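D-hydantoinase (Ralstonia pickettii, PDB 1NFG) probably catalyses the stereospecific hydrolysis of the cyclic amide bond of D-hydantoin derivatives, with two zinc ions bound per subunit. Local coordinates at residues D2-N7 / G36-T41; L225-N230 / R253-L258; I390-P395 / P424-L429. All coordinates share one frame; numbering follows the deposited sequence.

Along the chain the three contacts follow one another in series, each closing before the next opens. Contact 1 (2-7 with 36-41) and contact 3 (390-395 with 424-429) lie with centres about 15 Å apart and touch: I5 CD1 sits 3.9 Å from I390 CD1, and I3 CD1 sits 4.2 Å from L428 CD2. The two ends of the chain thus build one beta-rich region, consistent with the small beta domain that accompanies the TIM barrel in this family. Contact 2 (225-230 with 253-258) belongs to the barrel; its centre is about 48 Å from that of contact 1 and about 38 Å from that of contact 3, and it lies beside other subunits.

Contact 1 of 3, residues D2-N7 / G36-T41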
loop_
_atom_site.group_PDB
_atom_site.type_symbol
_atom_site.label_atom_id
_atom_site.label_comp_id
_atom_site.label_asym_id
_atom_site.label_seq_id
_atom_site.Cartn_x
_atom_site.Cartn_y
_atom_site.Cartn_z
ATOM N N ASP A 2 -11.513 -44.689 -31.937
ATOM C CA ASP A 2 -11.176 -45.577 -30.824
ATOM C C ASP A 2 -12.173 -45.474 -29.686
ATOM O O ASP A 2 -12.589 -46.486 -29.114
ATOM C CB ASP A 2 -9.776 -45.274 -30.280
ATOM C CG ASP A 2 -8.714 -45.271 -31.361
ATOM O OD1 ASP A 2 -8.853 -46.027 -32.344
ATOM O OD2 ASP A 2 -7.728 -44.517 -31.222
ATOM N N ILE A 3 -12.549 -44.248 -29.344
ATOM C CA ILE A 3 -13.501 -44.032 -28.263
ATOM C C ILE A 3 -14.419 -42.848 -28.527
ATOM O O ILE A 3 -14.042 -41.890 -29.209
ATOM C CB ILE A 3 -12.768 -43.822 -26.910
ATOM C CG1 ILE A 3 -12.222 -45.163 -26.418
ATOM C CG2 ILE A 3 -13.709 -43.209 -25.878
ATOM C CD1 ILE A 3 -11.740 -45.154 -24.985
ATOM N N ILE A 4 -15.639 -42.949 -28.008
ATOM C CA ILE A 4 -16.630 -41.893 -28.130
ATOM C C ILE A 4 -17.226 -41.659 -26.751
ATOM O O ILE A 4 -17.661 -42.605 -26.084
ATOM C CB ILE A 4 -17.790 -42.267 -29.085
ATOM C CG1 ILE A 4 -17.305 -42.281 -30.535
ATOM C CG2 ILE A 4 -18.933 -41.257 -28.941
ATOM C CD1 ILE A 4 -18.365 -42.764 -31.528
ATOM N N ILE A 5 -17.224 -40.402 -26.319
ATOM C CA ILE A 5 -17.807 -40.052 -25.031
ATOM C C ILE A 5 -19.058 -39.246 -25.365
ATOM O O ILE A 5 -18.977 -38.147 -25.931
ATOM C CB ILE A 5 -16.825 -39.228 -24.172
ATOM C CG1 ILE A 5 -15.565 -40.057 -23.909
ATOM C CG2 ILE A 5 -17.476 -38.857 -22.841
ATOM C CD1 ILE A 5 -14.457 -39.297 -23.226
ATOM N N LYS A 6 -20.212 -39.812 -25.023
ATOM C CA LYS A 6 -21.496 -39.196 -25.332
ATOM C C LYS A 6 -22.328 -38.792 -24.123
ATOM O O LYS A 6 -22.134 -39.308 -23.018
ATOM C CB LYS A 6 -22.332 -40.168 -26.169
ATOM C CG LYS A 6 -22.765 -41.400 -25.375
ATOM C CD LYS A 6 -23.692 -42.311 -26.154
ATOM C CE LYS A 6 -24.101 -43.520 -25.311
ATOM N NZ LYS A 6 -25.034 -44.440 -26.031
ATOM N N ASN A 7 -23.272 -37.881 -24.363
ATOM C CA ASN A 7 -24.205 -37.407 -23.339
ATOM C C ASN A 7 -23.585 -36.623 -22.196
ATOM O O ASN A 7 -24.215 -36.449 -21.149
ATOM C CB ASN A 7 -24.984 -38.583 -22.727
ATOM C CG ASN A 7 -25.633 -39.464 -23.772
ATOM O OD1 ASN A 7 -26.034 -38.995 -24.839
ATOM N ND2 ASN A 7 -25.752 -40.750 -23.463
ATOM N N GLY A 36 -20.022 -41.681 -35.768
ATOM C CA GLY A 36 -19.798 -42.960 -36.413
ATOM C C GLY A 36 -19.536 -44.086 -35.433
ATOM O O GLY A 36 -19.855 -43.966 -34.247
ATOM N N PRO A 37 -18.958 -45.205 -35.905
ATOM C CA PRO A 37 -18.648 -46.377 -35.077
ATOM C C PRO A 37 -17.418 -46.148 -34.209
ATOM O O PRO A 37 -16.545 -45.344 -34.552
ATOM C CB PRO A 37 -18.406 -47.484 -36.106
ATOM C CG PRO A 37 -19.025 -46.952 -37.379
ATOM C CD PRO A 37 -18.696 -45.497 -37.321
ATOM N N ALA A 38 -17.345 -46.872 -33.097
ATOM C CA ALA A 38 -16.218 -46.742 -32.188
ATOM C C ALA A 38 -15.975 -47.991 -31.349
ATOM O O ALA A 38 -16.913 -48.594 -30.824
ATOM C CB ALA A 38 -16.432 -45.545 -31.279
ATOM N N GLU A 39 -14.704 -48.368 -31.226
ATOM C CA GLU A 39 -14.312 -49.528 -30.435
ATOM C C GLU A 39 -15.095 -49.538 -29.136
ATOM O O GLU A 39 -15.735 -50.526 -28.786
ATOM C CB GLU A 39 -12.813 -49.477 -30.122
ATOM C CG GLU A 39 -11.930 -49.974 -31.245
ATOM C CD GLU A 39 -11.937 -51.491 -31.347
ATOM O OE1 GLU A 39 -13.041 -52.087 -31.382
ATOM O OE2 GLU A 39 -10.836 -52.088 -31.393
ATOM N N ARG A 40 -15.045 -48.422 -28.421
ATOM C CA ARG A 40 -15.759 -48.319 -27.165
ATOM C C ARG A 40 -16.509 -47.005 -27.096
ATOM O O ARG A 40 -16.115 -46.021 -27.717
ATOM C CB ARG A 40 -14.785 -48.419 -25.996
ATOM C CG ARG A 40 -15.459 -48.389 -24.642
ATOM C CD ARG A 40 -14.430 -48.468 -23.538
ATOM N NE ARG A 40 -15.060 -48.551 -22.228
ATOM C CZ ARG A 40 -14.406 -48.821 -21.103
ATOM N NH1 ARG A 40 -13.096 -49.030 -21.130
ATOM N NH2 ARG A 40 -15.069 -48.903 -19.957
ATOM N N THR A 41 -17.604 -47.006 -26.348
ATOM C CA THR A 41 -18.407 -45.811 -26.170
ATOM C C THR A 41 -18.658 -45.649 -24.685
ATOM O O THR A 41 -19.046 -46.597 -24.003
ATOM C CB THR A 41 -19.764 -45.909 -26.904
ATOM O OG1 THR A 41 -19.554 -45.827 -28.322
ATOM C CG2 THR A 41 -20.692 -44.779 -26.467
#
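I3 pairs with R40 and I4 with T41 in a short parallel ladder that starts at a classic beta bulge: D2, just before it, and I3 both face I23 on the neighbouring strand. R40 documents the parallel pairing by reaching the residues on either side of I3. R40 N donates to D2 O at 3.2 Å with an N-H...O angle of 154°, and I4 N donates to R40 O at 3.1 Å. The CA of I3 adds a CH...O contact to that same R40 carbonyl, and the CA of T41 makes the equivalent one to I4 O.

Side chains alternate between the two faces. I3 and R40 lie side by side and point the same way, CG1 of I3 at 4.2 Å from CB of R40, while the extended arginine carries its guanidinium away to a salt bridge with D436. On the face bearing I4 and T41, the I4 side chain leans over the loop leading into the second strand: chi1 sets CG1 anti to the carbonyl carbon, beside A38 CB, and the extended chi2 (175°) carries CD1 on to 3.4 Å from A38 CB, where it also meets the carbonyl O of G36. The K6 chain, extended beyond CG, passes T41 at about a right angle, its CE 3.8 Å from T41 CG2.

Strand 3-6 lies between two partners, parallel to strand 40-43 and antiparallel to strand 15-24, in a region consistent with the family's small beta domain. I3 and R40 rest on V433 of strand 432-436, from the other end of the chain.

Contact 2 of 3, residues L225-N230 / R253-L258; sequences LAEIVN and RGVRAL
E227 and R253 supply the ionic part of the contact. The guanidinium comes side-on, and both NE and NH2 of R253 donate to the one oxygen OE1 of E227, at 2.7 and 2.8 Å. OE1 lies in the guanidinium plane, only 2° out of it, whereas the carboxylate plane is turned 34° from it. NE comes to the syn side of OE1 but well out of the carboxylate plane, and NH2 arrives nearly in line with its C-O bond. R213 of a second subunit comes close to this pair, with a long, weak ion pair to E227.

The apolar part centres on V255. Its CG2 lies against the stem of E227, 3.4 Å from CG, the two side chains crossing at about a right angle. CG1 of V255, on the other branch, faces A226 CB at 4.4 Å.

A weak hydrogen bond runs from R256 NH2 to backbone N230 O, 3.1 Å with an N-H...O angle of 130°.

N230, with positive phi, closes helix 212-229 in a Schellman motif, and G254 does likewise for helix 241-253. The first capped end thus meets the turn before strand 257-262, which pairs in parallel with strand 233-235, in keeping with a TIM barrel.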
loop_
_atom_site.group_PDB
_atom_site.type_symbol
_atom_site.label_atom_id
_atom_site.label_comp_id
_atom_site.label_asym_id
_atom_site.label_seq_id
_atom_site.Cartn_x
_atom_site.Cartn_y
_atom_site.Cartn_z
ATOM N N LEU A 225 14.971 -9.402 -6.923
ATOM C CA LEU A 225 16.082 -9.929 -7.707
ATOM C C LEU A 225 15.624 -10.182 -9.139
ATOM O O LEU A 225 16.352 -9.898 -10.097
ATOM C CB LEU A 225 16.608 -11.222 -7.068
ATOM C CG LEU A 225 17.846 -11.107 -6.161
ATOM C CD1 LEU A 225 18.119 -9.652 -5.769
ATOM C CD2 LEU A 225 17.645 -11.987 -4.931
ATOM N N ALA A 226 14.413 -10.715 -9.287
ATOM C CA ALA A 226 13.867 -10.968 -10.617
ATOM C C ALA A 226 13.758 -9.626 -11.346
ATOM O O ALA A 226 14.070 -9.526 -12.532
ATOM C CB ALA A 226 12.504 -11.626 -10.507
ATOM N N GLU A 227 13.334 -8.593 -10.626
ATOM C CA GLU A 227 13.206 -7.262 -11.206
ATOM C C GLU A 227 14.551 -6.746 -11.705
ATOM O O GLU A 227 14.639 -6.171 -12.796
ATOM C CB GLU A 227 12.653 -6.274 -10.175
ATOM C CG GLU A 227 12.143 -4.981 -10.791
ATOM C CD GLU A 227 11.626 -3.993 -9.760
ATOM O OE1 GLU A 227 11.140 -4.426 -8.689
ATOM O OE2 GLU A 227 11.690 -2.775 -10.032
ATOM N N ILE A 228 15.593 -6.941 -10.893
ATOM C CA ILE A 228 16.952 -6.497 -11.229
ATOM C C ILE A 228 17.472 -7.195 -12.479
ATOM O O ILE A 228 18.003 -6.553 -13.385
ATOM C CB ILE A 228 17.947 -6.778 -10.069
ATOM C CG1 ILE A 228 17.566 -5.951 -8.841
ATOM C CG2 ILE A 228 19.370 -6.458 -10.507
ATOM C CD1 ILE A 228 17.723 -4.464 -9.043
ATOM N N VAL A 229 17.338 -8.513 -12.517
ATOM C CA VAL A 229 17.790 -9.270 -13.673
ATOM C C VAL A 229 16.830 -9.021 -14.825
ATOM O O VAL A 229 17.178 -9.213 -15.988
ATOM C CB VAL A 229 17.830 -10.782 -13.378
ATOM C CG1 VAL A 229 18.159 -11.552 -14.641
ATOM C CG2 VAL A 229 18.866 -11.069 -12.301
ATOM N N ASN A 230 15.626 -8.567 -14.486
ATOM C CA ASN A 230 14.584 -8.307 -15.471
ATOM C C ASN A 230 14.188 -9.644 -16.089
ATOM O O ASN A 230 14.254 -9.846 -17.300
ATOM C CB ASN A 230 15.086 -7.364 -16.560
ATOM C CG ASN A 230 14.001 -7.012 -17.552
ATOM O OD1 ASN A 230 14.285 -6.551 -18.656
ATOM N ND2 ASN A 230 12.740 -7.222 -17.161
ATOM N N ARG A 253 4.657 -3.175 -10.197
ATOM C CA ARG A 253 5.870 -2.504 -10.639
ATOM C C ARG A 253 6.246 -2.952 -12.042
ATOM O O ARG A 253 7.164 -2.408 -12.639
ATOM C CB ARG A 253 7.033 -2.821 -9.708
ATOM C CG ARG A 253 6.768 -2.534 -8.252
ATOM C CD ARG A 253 8.068 -2.272 -7.529
ATOM N NE ARG A 253 8.919 -3.452 -7.448
ATOM C CZ ARG A 253 8.765 -4.423 -6.550
ATOM N NH1 ARG A 253 7.785 -4.355 -5.656
ATOM N NH2 ARG A 253 9.604 -5.454 -6.536
ATOM N N GLY A 254 5.557 -3.961 -12.564
ATOM C CA GLY A 254 5.872 -4.438 -13.898
ATOM C C GLY A 254 6.730 -5.696 -13.911
ATOM O O GLY A 254 7.156 -6.164 -14.974
ATOM N N VAL A 255 6.996 -6.247 -12.733
ATOM C CA VAL A 255 7.795 -7.455 -12.654
ATOM C C VAL A 255 6.950 -8.607 -13.179
ATOM O O VAL A 255 5.786 -8.748 -12.810
ATOM C CB VAL A 255 8.217 -7.758 -11.186
ATOM C CG1 VAL A 255 8.928 -9.107 -11.106
ATOM C CG2 VAL A 255 9.132 -6.657 -10.668
ATOM N N ARG A 256 7.523 -9.421 -14.055
ATOM C CA ARG A 256 6.784 -10.561 -14.574
ATOM C C ARG A 256 6.793 -11.610 -13.481
ATOM O O ARG A 256 7.494 -12.615 -13.570
ATOM C CB ARG A 256 7.443 -11.098 -15.841
ATOM C CG ARG A 256 7.333 -10.143 -17.020
ATOM C CD ARG A 256 8.095 -10.682 -18.212
ATOM N NE ARG A 256 9.545 -10.620 -18.030
ATOM C CZ ARG A 256 10.420 -11.308 -18.763
ATOM N NH1 ARG A 256 9.990 -12.120 -19.725
ATOM N NH2 ARG A 256 11.724 -11.175 -18.538
ATOM N N ALA A 257 6.016 -11.354 -12.435
ATOM C CA ALA A 257 5.934 -12.258 -11.301
ATOM C C ALA A 257 4.712 -13.147 -11.407
ATOM O O ALA A 257 3.609 -12.667 -11.680
ATOM C CB ALA A 257 5.880 -11.461 -10.009
ATOM N N LEU A 258 4.914 -14.443 -11.197
ATOM C CA LEU A 258 3.826 -15.407 -11.250
ATOM C C LEU A 258 3.831 -16.079 -9.903
ATOM O O LEU A 258 4.857 -16.093 -9.234
ATOM C CB LEU A 258 4.072 -16.461 -12.329
ATOM C CG LEU A 258 4.564 -15.959 -13.684
ATOM C CD1 LEU A 258 4.724 -17.133 -14.621
ATOM C CD2 LEU A 258 3.580 -14.946 -14.254
#

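Contact 3 of 3, residues I390-P395 / P424-L429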
loop_
_atom_site.group_PDB
_atom_site.type_symbol
_atom_site.label_atom_id
_atom_site.label_comp_id
_atom_site.label_asym_id
_atom_site.label_seq_id
_atom_site.Cartn_x
_atom_site.Cartn_y
_atom_site.Cartn_z
ATOM N N ILE A 390 -8.582 -37.011 -20.247
ATOM C CA ILE A 390 -9.905 -36.621 -19.802
ATOM C C ILE A 390 -10.347 -37.156 -18.450
ATOM O O ILE A 390 -9.918 -38.223 -18.024
ATOM C CB ILE A 390 -10.929 -37.070 -20.864
ATOM C CG1 ILE A 390 -10.635 -36.350 -22.177
ATOM C CG2 ILE A 390 -12.355 -36.816 -20.393
ATOM C CD1 ILE A 390 -11.451 -36.866 -23.330
ATOM N N VAL A 391 -11.215 -36.398 -17.786
ATOM C CA VAL A 391 -11.766 -36.794 -16.499
ATOM C C VAL A 391 -13.271 -36.659 -16.594
ATOM O O VAL A 391 -13.775 -35.595 -16.962
ATOM C CB VAL A 391 -11.308 -35.882 -15.348
ATOM C CG1 VAL A 391 -11.841 -36.418 -14.022
ATOM C CG2 VAL A 391 -9.803 -35.792 -15.325
ATOM N N LEU A 392 -13.984 -37.734 -16.279
ATOM C CA LEU A 392 -15.439 -37.714 -16.301
ATOM C C LEU A 392 -15.872 -37.504 -14.859
ATOM O O LEU A 392 -15.764 -38.405 -14.019
ATOM C CB LEU A 392 -15.983 -39.023 -16.871
ATOM C CG LEU A 392 -15.483 -39.296 -18.298
ATOM C CD1 LEU A 392 -16.247 -40.469 -18.881
ATOM C CD2 LEU A 392 -15.665 -38.052 -19.177
ATOM N N TRP A 393 -16.352 -36.292 -14.591
ATOM C CA TRP A 393 -16.753 -35.864 -13.258
ATOM C C TRP A 393 -18.243 -35.993 -12.958
ATOM O O TRP A 393 -19.090 -35.631 -13.774
ATOM C CB TRP A 393 -16.302 -34.410 -13.079
ATOM C CG TRP A 393 -16.080 -33.970 -11.662
ATOM C CD1 TRP A 393 -17.021 -33.511 -10.781
ATOM C CD2 TRP A 393 -14.833 -33.956 -10.958
ATOM N NE1 TRP A 393 -16.434 -33.212 -9.574
ATOM C CE2 TRP A 393 -15.092 -33.476 -9.656
ATOM C CE3 TRP A 393 -13.518 -34.302 -11.304
ATOM C CZ2 TRP A 393 -14.082 -33.336 -8.695
ATOM C CZ3 TRP A 393 -12.517 -34.161 -10.350
ATOM C CH2 TRP A 393 -12.806 -33.682 -9.061
ATOM N N ASP A 394 -18.551 -36.522 -11.780
ATOM C CA ASP A 394 -19.933 -36.678 -11.334
ATOM C C ASP A 394 -20.151 -35.578 -10.302
ATOM O O ASP A 394 -19.783 -35.732 -9.138
ATOM C CB ASP A 394 -20.138 -38.036 -10.662
ATOM C CG ASP A 394 -21.589 -38.288 -10.286
ATOM O OD1 ASP A 394 -22.314 -37.313 -9.984
ATOM O OD2 ASP A 394 -21.998 -39.469 -10.286
ATOM N N PRO A 395 -20.754 -34.454 -10.715
ATOM C CA PRO A 395 -21.003 -33.332 -9.806
ATOM C C PRO A 395 -21.912 -33.611 -8.611
ATOM O O PRO A 395 -21.852 -32.895 -7.615
ATOM C CB PRO A 395 -21.572 -32.263 -10.734
ATOM C CG PRO A 395 -22.306 -33.072 -11.747
ATOM C CD PRO A 395 -21.327 -34.184 -12.044
ATOM N N PRO A 424 -14.181 -37.718 -9.213
ATOM C CA PRO A 424 -13.668 -38.166 -10.517
ATOM C C PRO A 424 -14.151 -39.608 -10.669
ATOM O O PRO A 424 -14.043 -40.400 -9.723
ATOM C CB PRO A 424 -12.149 -38.114 -10.344
ATOM C CG PRO A 424 -11.937 -37.209 -9.171
ATOM C CD PRO A 424 -13.078 -37.524 -8.257
ATOM N N LYS A 425 -14.681 -39.962 -11.836
ATOM C CA LYS A 425 -15.180 -41.325 -12.021
ATOM C C LYS A 425 -14.341 -42.203 -12.932
ATOM O O LYS A 425 -13.924 -43.289 -12.533
ATOM C CB LYS A 425 -16.634 -41.293 -12.494
ATOM C CG LYS A 425 -17.608 -41.069 -11.349
ATOM C CD LYS A 425 -17.346 -42.096 -10.272
ATOM C CE LYS A 425 -18.351 -42.022 -9.151
ATOM N NZ LYS A 425 -18.052 -43.060 -8.122
ATOM N N THR A 426 -14.105 -41.754 -14.156
ATOM C CA THR A 426 -13.276 -42.530 -15.057
ATOM C C THR A 426 -12.314 -41.549 -15.716
ATOM O O THR A 426 -12.693 -40.419 -16.046
ATOM C CB THR A 426 -14.118 -43.303 -16.116
ATOM O OG1 THR A 426 -14.470 -42.435 -17.193
ATOM C CG2 THR A 426 -15.385 -43.841 -15.491
ATOM N N VAL A 427 -11.065 -41.984 -15.882
ATOM C CA VAL A 427 -10.014 -41.150 -16.451
ATOM C C VAL A 427 -9.351 -41.743 -17.688
ATOM O O VAL A 427 -9.106 -42.952 -17.755
ATOM C CB VAL A 427 -8.920 -40.896 -15.395
ATOM C CG1 VAL A 427 -7.880 -39.918 -15.934
ATOM C CG2 VAL A 427 -9.550 -40.370 -14.120
ATOM N N LEU A 428 -9.059 -40.882 -18.657
ATOM C CA LEU A 428 -8.401 -41.294 -19.889
ATOM C C LEU A 428 -7.080 -40.554 -20.062
ATOM O O LEU A 428 -7.002 -39.342 -19.855
ATOM C CB LEU A 428 -9.283 -41.020 -21.113
ATOM C CG LEU A 428 -10.492 -41.927 -21.350
ATOM C CD1 LEU A 428 -11.564 -41.646 -20.317
ATOM C CD2 LEU A 428 -11.037 -41.687 -22.752
ATOM N N LEU A 429 -6.046 -41.297 -20.442
ATOM C CA LEU A 429 -4.722 -40.742 -20.669
ATOM C C LEU A 429 -4.421 -40.950 -22.135
ATOM O O LEU A 429 -4.240 -42.077 -22.576
ATOM C CB LEU A 429 -3.683 -41.472 -19.810
ATOM C CG LEU A 429 -2.212 -41.103 -20.034
ATOM C CD1 LEU A 429 -1.998 -39.614 -19.813
ATOM C CD2 LEU A 429 -1.340 -41.908 -19.087
#
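W393 and P424 lie side by side and point the same way, the N and CD edge of P424 over one face of the indole, with CG beyond its rim near CZ3. P424 CD stands 4.2 Å from the centroid of the six-membered ring and 21° off its normal, a CH-pi contact. Chi2 of -84° turns the indole so that its face meets the proline. V391 is aligned with the proline in the same sense, its CG1 4.1 Å from P424 CB.

On the other face L392 and T426 cross obliquely, the CD1 branch of the leucine directed at OG1 of the threonine. I390 and L428 meet there near their roots, CB to CB 4.3 Å. D394 CB touches K425 CG at 4.0 Å; the charged ends are not in contact, OD1 of D394 turning to the backbone N of E396 and A397.

The strands run antiparallel, their axes 154° apart. I390 and L428 exchange two backbone bonds, L428 N to I390 O measuring 2.9 Å. L392 N bonds to T426 O but L392 O accepts from K425 N, and the register shifts by one residue to pair W393 with P424.

Strand 390-400 is flanked by antiparallel strand 48-58, and strand 419-429 by strand 432-436, in a region consistent with the family's beta domain beside the TIM barrel. Helix 343-352 packs on W393 and P424 through M345.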